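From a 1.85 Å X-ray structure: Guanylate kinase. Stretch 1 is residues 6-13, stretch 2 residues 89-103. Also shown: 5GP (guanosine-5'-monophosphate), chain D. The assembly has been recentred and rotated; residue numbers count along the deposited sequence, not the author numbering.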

ATOM      1  N   LYS A   6      -4.809  13.170   7.494  1.00 27.01           N
ATOM      2  CA  LYS A   6      -5.916  12.228   7.554  1.00 20.53           C
ATOM      3  C   LYS A   6      -5.381  10.947   8.172  1.00 23.44           C
ATOM      4  O   LYS A   6      -5.164   9.946   7.486  1.00 20.62           O
ATOM      5  CB  LYS A   6      -6.520  11.954   6.179  1.00 29.17           C
ATOM      6  CG  LYS A   6      -7.818  11.159   6.252  1.00 34.26           C
ATOM      7  CD  LYS A   6      -8.594  11.218   4.951  1.00 40.07           C
ATOM      8  CE  LYS A   6      -9.881  10.408   5.033  1.00 42.43           C
ATOM      9  NZ  LYS A   6      -9.615   8.954   5.178  1.00 48.59           N
ATOM     10  N   ALA A   7      -5.156  11.004   9.478  1.00 21.00           N
ATOM     11  CA  ALA A   7      -4.484   9.936  10.202  1.00 15.01           C
ATOM     12  C   ALA A   7      -5.324   8.671  10.236  1.00 22.01           C
ATOM     13  O   ALA A   7      -6.548   8.722  10.172  1.00 18.34           O
ATOM     14  CB  ALA A   7      -4.153  10.397  11.619  1.00 19.12           C
ATOM     15  N   ASN A   8      -4.653   7.532  10.351  1.00 14.84           N
ATOM     16  CA  ASN A   8      -5.329   6.249  10.304  1.00 21.93           C
ATOM     17  C   ASN A   8      -4.851   5.369  11.448  1.00 19.67           C
ATOM     18  O   ASN A   8      -3.853   5.676  12.105  1.00 16.28           O
ATOM     19  CB  ASN A   8      -5.049   5.570   8.957  1.00 24.13           C
ATOM     20  CG  ASN A   8      -6.104   4.542   8.581  1.00 24.14           C
ATOM     21  OD1 ASN A   8      -6.972   4.200   9.378  1.00 20.40           O
ATOM     22  ND2 ASN A   8      -6.029   4.048   7.353  1.00 22.05           N
ATOM     23  N   LEU A   9      -5.576   4.284  11.689  1.00 13.94           N
ATOM     24  CA  LEU A   9      -5.148   3.267  12.636  1.00 12.45           C
ATOM     25  C   LEU A   9      -4.507   2.106  11.883  1.00 18.60           C
ATOM     26  O   LEU A   9      -5.029   1.652  10.872  1.00 18.33           O
ATOM     27  CB  LEU A   9      -6.343   2.756  13.438  1.00 15.13           C
ATOM     28  CG  LEU A   9      -7.151   3.809  14.203  1.00 17.95           C
ATOM     29  CD1 LEU A   9      -8.314   3.147  14.925  1.00 22.15           C
ATOM     30  CD2 LEU A   9      -6.260   4.553  15.184  1.00 19.28           C
ATOM     31  N   PHE A  10      -3.374   1.633  12.385  1.00 14.89           N
ATOM     32  CA  PHE A  10      -2.693   0.498  11.790  1.00 19.01           C
ATOM     33  C   PHE A  10      -2.614  -0.617  12.809  1.00 17.12           C
ATOM     34  O   PHE A  10      -1.865  -0.523  13.780  1.00 16.51           O
ATOM     35  CB  PHE A  10      -1.296   0.898  11.316  1.00 14.85           C
ATOM     36  CG  PHE A  10      -1.308   1.857  10.161  1.00 15.23           C
ATOM     37  CD1 PHE A  10      -1.347   1.392   8.860  1.00 14.28           C
ATOM     38  CD2 PHE A  10      -1.307   3.227  10.378  1.00 14.60           C
ATOM     39  CE1 PHE A  10      -1.364   2.272   7.795  1.00 17.68           C
ATOM     40  CE2 PHE A  10      -1.324   4.107   9.318  1.00 12.37           C
ATOM     41  CZ  PHE A  10      -1.359   3.630   8.024  1.00 17.31           C
ATOM     42  N   ILE A  11      -3.409  -1.660  12.589  1.00 14.30           N
ATOM     43  CA  ILE A  11      -3.497  -2.779  13.520  1.00 12.52           C
ATOM     44  C   ILE A  11      -2.396  -3.772  13.196  1.00 15.00           C
ATOM     45  O   ILE A  11      -2.242  -4.173  12.048  1.00 14.56           O
ATOM     46  CB  ILE A  11      -4.860  -3.489  13.400  1.00 19.17           C
ATOM     47  CG1 ILE A  11      -6.003  -2.508  13.681  1.00 21.06           C
ATOM     48  CG2 ILE A  11      -4.937  -4.678  14.348  1.00 21.42           C
ATOM     49  CD1 ILE A  11      -7.342  -2.959  13.139  1.00 22.43           C
ATOM     50  N   ILE A  12      -1.627  -4.158  14.210  1.00 16.38           N
ATOM     51  CA  ILE A  12      -0.589  -5.163  14.042  1.00 15.09           C
ATOM     52  C   ILE A  12      -0.897  -6.349  14.943  1.00 18.98           C
ATOM     53  O   ILE A  12      -0.951  -6.201  16.165  1.00 21.82           O
ATOM     54  CB  ILE A  12       0.786  -4.628  14.448  1.00 19.03           C
ATOM     55  CG1 ILE A  12       1.008  -3.224  13.888  1.00 20.60           C
ATOM     56  CG2 ILE A  12       1.874  -5.573  13.979  1.00 20.40           C
ATOM     57  CD1 ILE A  12       1.117  -3.187  12.386  1.00 18.83           C
ATOM     58  N   SER A  13      -1.099  -7.522  14.347  1.00 16.25           N
ATOM     59  CA  SER A  13      -1.391  -8.726  15.128  1.00 16.81           C
ATOM     60  C   SER A  13      -0.428  -9.849  14.780  1.00 16.66           C
ATOM     61  O   SER A  13       0.075  -9.921  13.661  1.00 15.91           O
ATOM     62  CB  SER A  13      -2.834  -9.188  14.908  1.00 18.64           C
ATOM     63  OG  SER A  13      -3.759  -8.153  15.201  1.00 19.64           O
TER
HETATM   64  P   5GP D 205       1.602 -10.135  26.322  1.00 30.33           P
HETATM   65  O1P 5GP D 205       2.452  -8.896  26.457  1.00 27.75           O
HETATM   66  O2P 5GP D 205       0.867 -10.630  27.540  1.00 26.59           O
HETATM   67  O3P 5GP D 205       2.456 -11.240  25.745  1.00 31.35           O
HETATM   68  O5' 5GP D 205       0.575  -9.940  25.123  1.00 26.25           O
HETATM   69  C5' 5GP D 205      -0.505 -10.838  24.932  1.00 26.97           C
HETATM   70  C4' 5GP D 205      -1.260 -10.521  23.670  1.00 29.60           C
HETATM   71  O4' 5GP D 205      -2.376  -9.662  23.978  1.00 21.49           O
HETATM   72  C3' 5GP D 205      -0.487  -9.741  22.620  1.00 30.14           C
HETATM   73  O3' 5GP D 205       0.363 -10.560  21.837  1.00 34.52           O
HETATM   74  C2' 5GP D 205      -1.587  -9.061  21.812  1.00 35.69           C
HETATM   75  O2' 5GP D 205      -2.077  -9.936  20.808  1.00 33.21           O
HETATM   76  C1' 5GP D 205      -2.690  -8.871  22.859  1.00 25.60           C
HETATM   77  N9  5GP D 205      -2.823  -7.470  23.294  1.00 17.36           N
HETATM   78  C8  5GP D 205      -1.928  -6.673  23.891  1.00 16.77           C
HETATM   79  N7  5GP D 205      -2.510  -5.469  24.122  1.00 15.47           N
HETATM   80  C5  5GP D 205      -3.781  -5.532  23.659  1.00 16.57           C
HETATM   81  C6  5GP D 205      -4.851  -4.646  23.605  1.00 19.68           C
HETATM   82  O6  5GP D 205      -4.747  -3.477  24.052  1.00 25.37           O
HETATM   83  N1  5GP D 205      -6.006  -5.053  23.065  1.00 21.52           N
HETATM   84  C2  5GP D 205      -6.154  -6.292  22.574  1.00 21.04           C
HETATM   85  N2  5GP D 205      -7.328  -6.690  22.029  1.00 16.75           N
HETATM   86  N3  5GP D 205      -5.136  -7.169  22.610  1.00 17.34           N
HETATM   87  C4  5GP D 205      -3.957  -6.802  23.152  1.00 17.59           C
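Stretch 2 89-103: WVLRQLKAGRDVLLE

Stretch 2 comes down onto stretch 1 as the end of a helix, a tight turn and a strand. Residues 89-95 are helical; at Gly 97 the chain leaves helical angles with phi 89° and psi 17°, a Schellman motif in which Gly 97 N bonds to Leu 94 O (2.9 Å) and Arg 98 N to Gln 93 O (2.9 Å). These two bonds give Leu 94 O and Gln 93 O backbone partners at the helix end. Glycine fits here because a CB would be jammed against the preceding carbonyl O; nothing of stretch 1 lies near enough to forbid one.

From Asp 99 the chain is extended and runs parallel to strand 9-13, the two axes 4.7 Å apart at closest approach and crossing at -22°. Leu 9 pairs with Val 100, Phe 10 with Leu 101 and Ile 11 with Leu 102. As parallel pairing requires, each linking residue reaches two partners that are two positions apart. Val 100 N donates to Asn 8 O (3.1 Å) and Val 100 O accepts from Phe 10 N (2.9 Å); Phe 10 O then takes Leu 102 N (2.9 Å), and Leu 102 O takes Ile 12 N (2.8 Å). The N-H...O angles of these four bonds, 164° to 177°, are close to linear. CA-H...O contacts supplement the ladder, as from Leu 101 CA to Phe 10 O at 3.4 Å.

Just before the ladder, a side chain replaces the backbone acceptor: Asn 8 N donates to Asp 99 OD1 at 2.8 Å, while Asp 99 OD2 is satisfied elsewhere in the structure. Asn 8 spends its own OD1 locally, on Leu 9 N (2.7 Å), and its ND2 is also bonded elsewhere in the structure. One water joins the loop to the helix, accepting from Ala 7 N (2.9 Å) and donating to Leu 94 O (2.8 Å), so that this carbonyl serves both the Schellman turn and the water.

Beside the ladder, side chains pack on both faces of the sheet. On the face of Leu 9 and Ile 11, Leu 9 CD2 packs against Val 90 CG1 (3.6 Å) and Leu 94 CD1 (3.9 Å), tying the helix to the sheet, and Leu 9 CD1 meets Leu 102 CD1 at 4.1 Å. Ala 7 CB, pointing toward stretch 2, touches Leu 94 CD2 at 3.5 Å and Arg 98 O at 3.3 Å. On the other face, Leu 101 CD2 reaches Phe 10 CB (3.8 Å) and Ile 12 CG1 (4.0 Å).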

ATOM      1  N   TRP A  89      -6.646   8.625  24.268  1.00 19.41           N
ATOM      2  CA  TRP A  89      -5.288   8.868  23.800  1.00 27.48           C
ATOM      3  C   TRP A  89      -5.198   8.695  22.288  1.00 26.72           C
ATOM      4  O   TRP A  89      -4.564   9.489  21.601  1.00 22.30           O
ATOM      5  CB  TRP A  89      -4.294   7.939  24.489  1.00 27.06           C
ATOM      6  CG  TRP A  89      -2.890   8.148  24.020  1.00 26.47           C
ATOM      7  CD1 TRP A  89      -1.959   8.981  24.567  1.00 30.64           C
ATOM      8  CD2 TRP A  89      -2.261   7.526  22.894  1.00 29.67           C
ATOM      9  NE1 TRP A  89      -0.786   8.911  23.857  1.00 26.19           N
ATOM     10  CE2 TRP A  89      -0.944   8.022  22.825  1.00 26.78           C
ATOM     11  CE3 TRP A  89      -2.680   6.591  21.942  1.00 25.90           C
ATOM     12  CZ2 TRP A  89      -0.040   7.613  21.847  1.00 25.18           C
ATOM     13  CZ3 TRP A  89      -1.781   6.189  20.965  1.00 23.30           C
ATOM     14  CH2 TRP A  89      -0.479   6.700  20.926  1.00 22.10           C
ATOM     15  N   VAL A  90      -5.844   7.655  21.777  1.00 20.08           N
ATOM     16  CA  VAL A  90      -5.823   7.374  20.345  1.00 19.20           C
ATOM     17  C   VAL A  90      -6.456   8.521  19.555  1.00 25.22           C
ATOM     18  O   VAL A  90      -5.886   9.007  18.578  1.00 22.33           O
ATOM     19  CB  VAL A  90      -6.557   6.059  20.028  1.00 20.46           C
ATOM     20  CG1 VAL A  90      -6.735   5.898  18.527  1.00 18.75           C
ATOM     21  CG2 VAL A  90      -5.795   4.870  20.603  1.00 21.11           C
ATOM     22  N   LEU A  91      -7.627   8.963  19.993  1.00 22.03           N
ATOM     23  CA  LEU A  91      -8.327  10.033  19.294  1.00 25.52           C
ATOM     24  C   LEU A  91      -7.558  11.354  19.332  1.00 25.83           C
ATOM     25  O   LEU A  91      -7.600  12.122  18.376  1.00 23.00           O
ATOM     26  CB  LEU A  91      -9.748  10.203  19.833  1.00 27.73           C
ATOM     27  CG  LEU A  91     -10.631   8.962  19.691  1.00 26.89           C
ATOM     28  CD1 LEU A  91     -12.058   9.264  20.129  1.00 37.39           C
ATOM     29  CD2 LEU A  91     -10.603   8.445  18.254  1.00 24.69           C
ATOM     30  N   ARG A  92      -6.857  11.623  20.431  1.00 19.74           N
ATOM     31  CA  ARG A  92      -6.000  12.805  20.495  1.00 24.19           C
ATOM     32  C   ARG A  92      -4.903  12.768  19.429  1.00 23.70           C
ATOM     33  O   ARG A  92      -4.611  13.784  18.788  1.00 25.84           O
ATOM     34  CB  ARG A  92      -5.380  12.971  21.881  1.00 28.08           C
ATOM     35  CG  ARG A  92      -6.378  13.334  22.958  1.00 31.52           C
ATOM     36  CD  ARG A  92      -5.702  14.035  24.130  1.00 31.22           C
ATOM     37  NE  ARG A  92      -4.616  13.254  24.722  1.00 31.52           N
ATOM     38  CZ  ARG A  92      -4.787  12.290  25.620  1.00 36.64           C
ATOM     39  NH1 ARG A  92      -6.007  11.965  26.023  1.00 41.62           N
ATOM     40  NH2 ARG A  92      -3.741  11.641  26.112  1.00 38.50           N
ATOM     41  N   GLN A  93      -4.301  11.596  19.244  1.00 24.07           N
ATOM     42  CA  GLN A  93      -3.255  11.414  18.242  1.00 24.47           C
ATOM     43  C   GLN A  93      -3.787  11.627  16.833  1.00 27.35           C
ATOM     44  O   GLN A  93      -3.169  12.323  16.025  1.00 23.82           O
ATOM     45  CB  GLN A  93      -2.637  10.015  18.346  1.00 20.01           C
ATOM     46  CG  GLN A  93      -2.132   9.663  19.730  1.00 28.10           C
ATOM     47  CD  GLN A  93      -1.258  10.747  20.328  1.00 37.27           C
ATOM     48  OE1 GLN A  93      -0.352  11.261  19.674  1.00 32.03           O
ATOM     49  NE2 GLN A  93      -1.530  11.104  21.579  1.00 33.98           N
ATOM     50  N   LEU A  94      -4.931  11.018  16.539  1.00 21.08           N
ATOM     51  CA  LEU A  94      -5.555  11.180  15.226  1.00 23.12           C
ATOM     52  C   LEU A  94      -5.869  12.649  14.954  1.00 24.01           C
ATOM     53  O   LEU A  94      -5.638  13.153  13.851  1.00 27.06           O
ATOM     54  CB  LEU A  94      -6.830  10.343  15.134  1.00 18.68           C
ATOM     55  CG  LEU A  94      -6.629   8.828  15.195  1.00 20.99           C
ATOM     56  CD1 LEU A  94      -7.970   8.109  15.133  1.00 22.71           C
ATOM     57  CD2 LEU A  94      -5.707   8.358  14.074  1.00 23.07           C
ATOM     58  N   LYS A  95      -6.392  13.329  15.970  1.00 26.40           N
ATOM     59  CA  LYS A  95      -6.711  14.751  15.881  1.00 26.94           C
ATOM     60  C   LYS A  95      -5.472  15.574  15.559  1.00 28.45           C
ATOM     61  O   LYS A  95      -5.537  16.547  14.810  1.00 29.82           O
ATOM     62  CB  LYS A  95      -7.305  15.245  17.201  1.00 30.25           C
ATOM     63  CG  LYS A  95      -8.769  14.908  17.414  1.00 50.40           C
ATOM     64  CD  LYS A  95      -9.669  16.035  16.928  1.00 64.64           C
ATOM     65  CE  LYS A  95     -11.070  15.911  17.507  1.00 75.39           C
ATOM     66  NZ  LYS A  95     -12.002  16.937  16.961  1.00 79.68           N
ATOM     67  N   ALA A  96      -4.346  15.179  16.138  1.00 21.74           N
ATOM     68  CA  ALA A  96      -3.089  15.884  15.937  1.00 25.74           C
ATOM     69  C   ALA A  96      -2.454  15.530  14.596  1.00 31.00           C
ATOM     70  O   ALA A  96      -1.417  16.082  14.231  1.00 33.23           O
ATOM     71  CB  ALA A  96      -2.131  15.578  17.071  1.00 27.41           C
ATOM     72  N   GLY A  97      -3.075  14.605  13.871  1.00 26.46           N
ATOM     73  CA  GLY A  97      -2.598  14.230  12.552  1.00 24.24           C
ATOM     74  C   GLY A  97      -1.573  13.109  12.573  1.00 24.86           C
ATOM     75  O   GLY A  97      -0.864  12.891  11.594  1.00 24.07           O
ATOM     76  N   ARG A  98      -1.493  12.398  13.693  1.00 19.31           N
ATOM     77  CA  ARG A  98      -0.551  11.290  13.832  1.00 18.55           C
ATOM     78  C   ARG A  98      -1.261   9.953  13.663  1.00 17.71           C
ATOM     79  O   ARG A  98      -2.305   9.715  14.272  1.00 16.72           O
ATOM     80  CB  ARG A  98       0.111  11.309  15.214  1.00 21.96           C
ATOM     81  CG  ARG A  98       0.891  12.562  15.548  1.00 32.73           C
ATOM     82  CD  ARG A  98       1.594  12.395  16.891  1.00 40.24           C
ATOM     83  NE  ARG A  98       2.204  13.636  17.354  1.00 46.84           N
ATOM     84  CZ  ARG A  98       1.618  14.484  18.191  1.00 56.78           C
ATOM     85  NH1 ARG A  98       0.407  14.222  18.660  1.00 58.21           N
ATOM     86  NH2 ARG A  98       2.246  15.592  18.563  1.00 60.29           N
ATOM     87  N   ASP A  99      -0.691   9.083  12.836  1.00 18.40           N
ATOM     88  CA  ASP A  99      -1.185   7.721  12.716  1.00 20.89           C
ATOM     89  C   ASP A  99      -0.917   6.985  14.016  1.00 18.48           C
ATOM     90  O   ASP A  99      -0.019   7.352  14.771  1.00 17.97           O
ATOM     91  CB  ASP A  99      -0.512   7.008  11.542  1.00 18.68           C
ATOM     92  CG  ASP A  99      -0.772   7.708  10.227  1.00 16.71           C
ATOM     93  OD1 ASP A  99      -1.948   7.743   9.807  1.00 16.59           O
ATOM     94  OD2 ASP A  99       0.189   8.234   9.624  1.00 17.09           O
ATOM     95  N   VAL A 100      -1.706   5.955  14.286  1.00 13.05           N
ATOM     96  CA  VAL A 100      -1.556   5.212  15.527  1.00 17.24           C
ATOM     97  C   VAL A 100      -1.388   3.736  15.238  1.00 20.36           C
ATOM     98  O   VAL A 100      -2.137   3.161  14.451  1.00 19.42           O
ATOM     99  CB  VAL A 100      -2.764   5.396  16.450  1.00 13.31           C
ATOM    100  CG1 VAL A 100      -2.655   4.460  17.657  1.00 13.25           C
ATOM    101  CG2 VAL A 100      -2.868   6.853  16.905  1.00 20.46           C
ATOM    102  N   LEU A 101      -0.395   3.134  15.878  1.00 17.63           N
ATOM    103  CA  LEU A 101      -0.177   1.700  15.783  1.00 17.77           C
ATOM    104  C   LEU A 101      -0.858   0.999  16.943  1.00 21.56           C
ATOM    105  O   LEU A 101      -0.664   1.372  18.101  1.00 21.09           O
ATOM    106  CB  LEU A 101       1.317   1.395  15.799  1.00 13.55           C
ATOM    107  CG  LEU A 101       2.036   1.745  14.500  1.00 19.63           C
ATOM    108  CD1 LEU A 101       3.512   1.978  14.742  1.00 21.57           C
ATOM    109  CD2 LEU A 101       1.819   0.641  13.485  1.00 19.05           C
ATOM    110  N   LEU A 102      -1.665  -0.008  16.629  1.00 14.99           N
ATOM    111  CA  LEU A 102      -2.331  -0.794  17.661  1.00 15.23           C
ATOM    112  C   LEU A 102      -1.811  -2.226  17.635  1.00 21.20           C
ATOM    113  O   LEU A 102      -2.082  -2.980  16.699  1.00 15.81           O
ATOM    114  CB  LEU A 102      -3.848  -0.782  17.454  1.00 17.62           C
ATOM    115  CG  LEU A 102      -4.545   0.588  17.458  1.00 16.41           C
ATOM    116  CD1 LEU A 102      -6.007   0.452  17.054  1.00 19.36           C
ATOM    117  CD2 LEU A 102      -4.422   1.234  18.816  1.00 19.57           C
ATOM    118  N   GLU A 103      -1.046  -2.594  18.658  1.00 14.36           N
ATOM    119  CA  GLU A 103      -0.567  -3.963  18.781  1.00 15.11           C
ATOM    120  C   GLU A 103      -1.599  -4.733  19.578  1.00 22.53           C
ATOM    121  O   GLU A 103      -1.532  -4.773  20.806  1.00 19.03           O
ATOM    122  CB  GLU A 103       0.769  -4.002  19.515  1.00 21.00           C
ATOM    123  CG  GLU A 103       1.889  -3.247  18.839  1.00 22.17           C
ATOM    124  CD  GLU A 103       3.167  -3.274  19.658  1.00 36.33           C
ATOM    125  OE1 GLU A 103       3.187  -2.670  20.751  1.00 33.38           O
ATOM    126  OE2 GLU A 103       4.145  -3.909  19.215  1.00 42.73           O
TER
HETATM  127  O   HOH W   1      -5.897  13.291  11.107  1.00 27.35           O